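Local coordinates for YdhT protein (Bacillus subtilis, PDB 3CBW) that hydrolyses internal beta-1,4-mannosidic linkages of mannan, galactomannan and glucomannan, and so takes part in glucomannan degradation, at residues 113-127 / 177-189. The protein carries 3 engineered substitutions. Numbering follows the deposited sequence.
Sequences LHLANPAFQSGHFKT and MNGEWFWWGLTSY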
loop_
_atom_site.group_PDB
_atom_site.type_symbol
_atom_site.label_atom_id
_atom_site.label_comp_id
_atom_site.label_asym_id
_atom_site.label_seq_id
_atom_site.Cartn_x
_atom_site.Cartn_y
_atom_site.Cartn_z
ATOM N N LEU A 113 6.394 3.517 -0.855
ATOM C CA LEU A 113 7.689 4.198 -0.833
ATOM C C LEU A 113 8.841 3.246 -0.558
ATOM O O LEU A 113 9.018 2.786 0.574
ATOM C CB LEU A 113 7.711 5.263 0.263
ATOM C CG LEU A 113 6.635 6.355 0.226
ATOM C CD1 LEU A 113 6.530 7.096 1.544
ATOM C CD2 LEU A 113 6.900 7.326 -0.912
ATOM N N HIS A 114 9.661 2.987 -1.571
ATOM C CA HIS A 114 10.922 2.258 -1.348
ATOM C C HIS A 114 12.010 3.239 -0.916
ATOM O O HIS A 114 12.960 3.510 -1.654
ATOM C CB HIS A 114 11.317 1.459 -2.580
ATOM C CG HIS A 114 10.536 0.190 -2.726
ATOM N ND1 HIS A 114 9.167 0.173 -2.897
ATOM C CD2 HIS A 114 10.929 -1.107 -2.698
ATOM C CE1 HIS A 114 8.752 -1.081 -2.981
ATOM N NE2 HIS A 114 9.803 -1.877 -2.869
ATOM N N LEU A 115 11.872 3.770 0.300
ATOM C CA LEU A 115 12.697 4.875 0.771
ATOM C C LEU A 115 14.168 4.541 0.809
ATOM O O LEU A 115 14.562 3.489 1.325
ATOM C CB LEU A 115 12.288 5.286 2.181
ATOM C CG LEU A 115 10.914 5.914 2.396
ATOM C CD1 LEU A 115 10.702 6.116 3.903
ATOM C CD2 LEU A 115 10.814 7.239 1.646
ATOM N N ALA A 116 14.980 5.466 0.300
ATOM C CA ALA A 116 16.416 5.434 0.558
ATOM C C ALA A 116 16.652 5.489 2.063
ATOM O O ALA A 116 15.778 5.914 2.833
ATOM C CB ALA A 116 17.104 6.586 -0.151
ATOM N N ASN A 117 17.844 5.060 2.468
ATOM C CA ASN A 117 18.191 4.840 3.859
ATOM C C ASN A 117 18.926 6.049 4.416
ATOM O O ASN A 117 20.086 6.290 4.064
ATOM C CB ASN A 117 19.090 3.609 3.913
ATOM C CG ASN A 117 19.453 3.180 5.306
ATOM O OD1 ASN A 117 19.325 3.929 6.274
ATOM N ND2 ASN A 117 19.941 1.940 5.413
ATOM N N PRO A 118 18.269 6.810 5.304
ATOM C CA PRO A 118 18.888 8.048 5.793
ATOM C C PRO A 118 20.036 7.833 6.785
ATOM O O PRO A 118 20.641 8.804 7.227
ATOM C CB PRO A 118 17.714 8.799 6.422
ATOM C CG PRO A 118 16.778 7.731 6.865
ATOM C CD PRO A 118 16.929 6.597 5.888
ATOM N N ALA A 119 20.360 6.586 7.114
ATOM C CA ALA A 119 21.607 6.319 7.843
ATOM C C ALA A 119 22.819 6.540 6.938
ATOM O O ALA A 119 23.955 6.616 7.424
ATOM C CB ALA A 119 21.613 4.903 8.418
ATOM N N PHE A 120 22.577 6.641 5.634
ATOM C CA PHE A 120 23.608 6.821 4.616
ATOM C C PHE A 120 23.380 8.113 3.847
ATOM O O PHE A 120 22.306 8.712 3.915
ATOM C CB PHE A 120 23.591 5.643 3.633
ATOM C CG PHE A 120 24.017 4.342 4.239
ATOM C CD1 PHE A 120 25.348 3.933 4.162
ATOM C CD2 PHE A 120 23.099 3.521 4.885
ATOM C CE1 PHE A 120 25.756 2.719 4.722
ATOM C CE2 PHE A 120 23.484 2.315 5.452
ATOM C CZ PHE A 120 24.823 1.909 5.372
ATOM N N GLN A 121 24.394 8.538 3.102
ATOM C CA GLN A 121 24.292 9.747 2.303
ATOM C C GLN A 121 23.141 9.658 1.291
ATOM O O GLN A 121 22.437 10.638 1.048
ATOM C CB GLN A 121 25.630 10.015 1.604
ATOM C CG GLN A 121 25.640 11.243 0.707
ATOM C CD GLN A 121 25.090 10.974 -0.683
ATOM O OE1 GLN A 121 25.196 9.859 -1.207
ATOM N NE2 GLN A 121 24.495 11.997 -1.289
ATOM N N SER A 122 22.986 8.485 0.680
ATOM C CA SER A 122 21.866 8.213 -0.213
ATOM C C SER A 122 21.761 6.711 -0.428
ATOM O O SER A 122 22.592 5.951 0.073
ATOM C CB SER A 122 22.027 8.952 -1.548
ATOM O OG SER A 122 23.077 8.390 -2.314
ATOM N N GLY A 123 20.721 6.298 -1.152
ATOM C CA GLY A 123 20.534 4.901 -1.527
ATOM C C GLY A 123 20.468 3.966 -0.336
ATOM O O GLY A 123 19.920 4.310 0.714
ATOM N N HIS A 124 21.000 2.762 -0.519
ATOM C CA HIS A 124 21.131 1.776 0.561
ATOM C C HIS A 124 19.803 1.326 1.178
ATOM O O HIS A 124 19.765 0.954 2.352
ATOM C CB HIS A 124 22.063 2.301 1.662
ATOM C CG HIS A 124 23.487 2.450 1.229
ATOM N ND1 HIS A 124 23.953 3.570 0.577
ATOM C CD2 HIS A 124 24.544 1.610 1.340
ATOM C CE1 HIS A 124 25.242 3.423 0.320
ATOM N NE2 HIS A 124 25.623 2.240 0.767
ATOM N N PHE A 125 18.735 1.302 0.380
ATOM C CA PHE A 125 17.393 0.996 0.907
ATOM C C PHE A 125 17.245 -0.371 1.573
ATOM O O PHE A 125 16.373 -0.552 2.428
ATOM C CB PHE A 125 16.300 1.233 -0.151
ATOM C CG PHE A 125 16.187 0.166 -1.213
ATOM C CD1 PHE A 125 14.931 -0.225 -1.647
ATOM C CD2 PHE A 125 17.304 -0.391 -1.840
ATOM C CE1 PHE A 125 14.779 -1.176 -2.646
ATOM C CE2 PHE A 125 17.155 -1.373 -2.836
ATOM C CZ PHE A 125 15.893 -1.750 -3.239
ATOM N N LYS A 126 18.104 -1.314 1.185
ATOM C CA LYS A 126 18.085 -2.672 1.748
ATOM C C LYS A 126 19.308 -2.986 2.604
ATOM O O LYS A 126 19.601 -4.150 2.893
ATOM C CB LYS A 126 17.898 -3.709 0.638
ATOM C CG LYS A 126 16.501 -3.658 0.053
ATOM C CD LYS A 126 16.329 -4.638 -1.073
ATOM C CE LYS A 126 14.881 -4.676 -1.515
ATOM N NZ LYS A 126 14.719 -5.459 -2.767
ATOM N N THR A 127 20.021 -1.952 3.025
ATOM C CA THR A 127 21.165 -2.139 3.914
ATOM C C THR A 127 20.660 -2.038 5.347
ATOM O O THR A 127 20.090 -1.015 5.725
ATOM C CB THR A 127 22.232 -1.065 3.652
ATOM O OG1 THR A 127 22.591 -1.084 2.266
ATOM C CG2 THR A 127 23.479 -1.303 4.508
ATOM N N MET A 177 7.653 -4.457 7.320
ATOM C CA MET A 177 8.532 -4.114 8.422
ATOM C C MET A 177 8.933 -5.314 9.279
ATOM O O MET A 177 9.924 -5.239 10.008
ATOM C CB MET A 177 7.884 -3.024 9.278
ATOM C CG MET A 177 6.763 -3.487 10.231
ATOM S SD MET A 177 5.226 -4.319 9.564
ATOM C CE MET A 177 4.508 -2.962 8.539
ATOM N N ASN A 178 8.157 -6.399 9.212
ATOM C CA ASN A 178 8.521 -7.641 9.893
ATOM C C ASN A 178 9.477 -8.486 9.058
ATOM O O ASN A 178 9.954 -9.520 9.527
ATOM C CB ASN A 178 7.277 -8.448 10.301
ATOM C CG ASN A 178 6.404 -8.821 9.123
ATOM O OD1 ASN A 178 6.331 -8.089 8.140
ATOM N ND2 ASN A 178 5.681 -9.931 9.244
ATOM N N GLY A 179 9.754 -8.033 7.832
ATOM C CA GLY A 179 10.816 -8.617 7.025
ATOM C C GLY A 179 12.156 -8.016 7.406
ATOM O O GLY A 179 12.234 -7.023 8.139
ATOM N N GLU A 180 13.213 -8.600 6.861
ATOM C CA GLU A 180 14.570 -8.253 7.250
ATOM C C GLU A 180 15.341 -7.612 6.106
ATOM O O GLU A 180 16.557 -7.460 6.188
ATOM C CB GLU A 180 15.296 -9.485 7.834
ATOM C CG GLU A 180 15.643 -10.598 6.831
ATOM C CD GLU A 180 14.495 -11.553 6.496
ATOM O OE1 GLU A 180 13.372 -11.428 7.030
ATOM O OE2 GLU A 180 14.728 -12.454 5.671
ATOM N N TRP A 181 14.638 -7.215 5.049
ATOM C CA TRP A 181 15.279 -6.653 3.859
ATOM C C TRP A 181 15.337 -5.113 3.858
ATOM O O TRP A 181 16.407 -4.546 3.624
ATOM C CB TRP A 181 14.671 -7.238 2.574
ATOM C CG TRP A 181 13.178 -7.354 2.569
ATOM C CD1 TRP A 181 12.289 -6.431 2.084
ATOM C CD2 TRP A 181 12.396 -8.455 3.047
ATOM N NE1 TRP A 181 11.003 -6.885 2.236
ATOM C CE2 TRP A 181 11.039 -8.125 2.819
ATOM C CE3 TRP A 181 12.706 -9.694 3.628
ATOM C CZ2 TRP A 181 9.996 -8.976 3.164
ATOM C CZ3 TRP A 181 11.664 -10.544 3.973
ATOM C CH2 TRP A 181 10.320 -10.178 3.744
ATOM N N PHE A 182 14.234 -4.431 4.153
ATOM C CA PHE A 182 14.239 -2.958 4.159
ATOM C C PHE A 182 14.883 -2.401 5.423
ATOM O O PHE A 182 14.783 -2.988 6.498
ATOM C CB PHE A 182 12.823 -2.408 4.035
ATOM C CG PHE A 182 12.124 -2.776 2.748
ATOM C CD1 PHE A 182 12.736 -2.566 1.513
ATOM C CD2 PHE A 182 10.829 -3.275 2.775
ATOM C CE1 PHE A 182 12.073 -2.885 0.318
ATOM C CE2 PHE A 182 10.159 -3.590 1.597
ATOM C CZ PHE A 182 10.780 -3.388 0.375
ATOM N N TRP A 183 15.506 -1.234 5.297
ATOM C CA TRP A 183 16.231 -0.657 6.428
ATOM C C TRP A 183 15.342 -0.385 7.648
ATOM O O TRP A 183 15.824 -0.390 8.783
ATOM C CB TRP A 183 16.981 0.609 6.012
ATOM C CG TRP A 183 16.116 1.761 5.550
ATOM C CD1 TRP A 183 15.804 2.080 4.258
ATOM C CD2 TRP A 183 15.477 2.756 6.371
ATOM N NE1 TRP A 183 15.013 3.209 4.218
ATOM C CE2 TRP A 183 14.799 3.644 5.497
ATOM C CE3 TRP A 183 15.406 2.985 7.752
ATOM C CZ2 TRP A 183 14.043 4.722 5.962
ATOM C CZ3 TRP A 183 14.655 4.078 8.215
ATOM C CH2 TRP A 183 13.997 4.926 7.316
ATOM N N TRP A 184 14.051 -0.141 7.423
ATOM C CA TRP A 184 13.142 0.209 8.515
ATOM C C TRP A 184 12.583 -1.001 9.273
ATOM O O TRP A 184 11.868 -0.837 10.265
ATOM C CB TRP A 184 11.997 1.075 7.988
ATOM C CG TRP A 184 11.179 0.424 6.895
ATOM C CD1 TRP A 184 10.148 -0.476 7.052
ATOM C CD2 TRP A 184 11.295 0.668 5.488
ATOM N NE1 TRP A 184 9.642 -0.816 5.820
ATOM C CE2 TRP A 184 10.320 -0.127 4.845
ATOM C CE3 TRP A 184 12.152 1.463 4.705
ATOM C CZ2 TRP A 184 10.155 -0.133 3.457
ATOM C CZ3 TRP A 184 12.004 1.440 3.329
ATOM C CH2 TRP A 184 11.008 0.643 2.717
ATOM N N GLY A 185 12.893 -2.207 8.798
ATOM C CA GLY A 185 12.322 -3.440 9.357
ATOM C C GLY A 185 13.222 -4.136 10.372
ATOM O O GLY A 185 14.103 -3.523 10.980
ATOM N N LEU A 186 12.980 -5.426 10.580
ATOM C CA LEU A 186 13.827 -6.242 11.439
ATOM C C LEU A 186 15.188 -6.460 10.784
ATOM O O LEU A 186 15.357 -6.241 9.589
ATOM C CB LEU A 186 13.157 -7.591 11.714
ATOM C CG LEU A 186 11.964 -7.589 12.661
ATOM C CD1 LEU A 186 11.388 -8.998 12.752
ATOM C CD2 LEU A 186 12.375 -7.085 14.043
ATOM N N THR A 187 16.151 -6.923 11.573
ATOM C CA THR A 187 17.520 -7.056 11.078
ATOM C C THR A 187 17.940 -8.499 10.809
ATOM O O THR A 187 18.883 -8.746 10.055
ATOM C CB THR A 187 18.537 -6.390 12.016
ATOM O OG1 THR A 187 18.445 -6.975 13.318
ATOM C CG2 THR A 187 18.277 -4.879 12.091
ATOM N N SER A 188 17.257 -9.439 11.452
ATOM C CA SER A 188 17.488 -10.855 11.234
ATOM C C SER A 188 16.155 -11.565 11.074
ATOM O O SER A 188 15.159 -11.197 11.702
ATOM C CB SER A 188 18.255 -11.472 12.406
ATOM O OG SER A 188 19.636 -11.151 12.349
ATOM N N TYR A 189 16.178 -12.597 10.245
ATOM C CA TYR A 189 15.028 -13.418 9.898
ATOM C C TYR A 189 14.238 -13.861 11.119
ATOM O O TYR A 189 14.739 -14.630 11.946
ATOM C CB TYR A 189 15.564 -14.633 9.141
ATOM C CG TYR A 189 14.550 -15.656 8.716
ATOM C CD1 TYR A 189 13.945 -15.575 7.468
ATOM C CD2 TYR A 189 14.230 -16.741 9.540
ATOM C CE1 TYR A 189 13.018 -16.531 7.052
ATOM C CE2 TYR A 189 13.288 -17.703 9.132
ATOM C CZ TYR A 189 12.696 -17.584 7.885
ATOM O OH TYR A 189 11.775 -18.510 7.449
#
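The indole NE1 of Trp183 donates to Leu115 O at 2.9 Å; the acceptor lies in the ring plane, although the donor stands well above the carbonyl plane. The backbone N of Trp183 also reaches Phe125 O at 3.1 Å. Its CG sits between the backbone N and carbonyl carbon (chi1 64°), which lays the indole against Asn117 and Pro118. Over one face, both in CH-pi contact, lie Asn117 CA above the five-membered ring and Pro118 CD, 3.4 Å from Trp183 CZ2, above the six-membered ring; Trp184 CE3 backs the opposite face. The Asn117 amide, nearly parallel to the indole, sends ND2 to His124 O, 3.2 Å away, a bond within 113-127 that holds the amide flat along the indole. With an alanine at Trp183, Leu115 O would probably lose this donor and a gap would open against Asn117 and Pro118. Nearer the barrel, Phe182 meets the face of His114 in an offset edge-to-face pair, planes at 89°, while Asp76 holds His114 ND1. Trp181, tied through NE1 to Glu176, covers one face of Phe182, and Trp184 the other. Buried aromatics thus lock two loops following neighbouring TIM-barrel strands, consistent with holding the probable substrate-binding residues His114 and Trp181 in place, Trp181 against the likely proton donor Glu176.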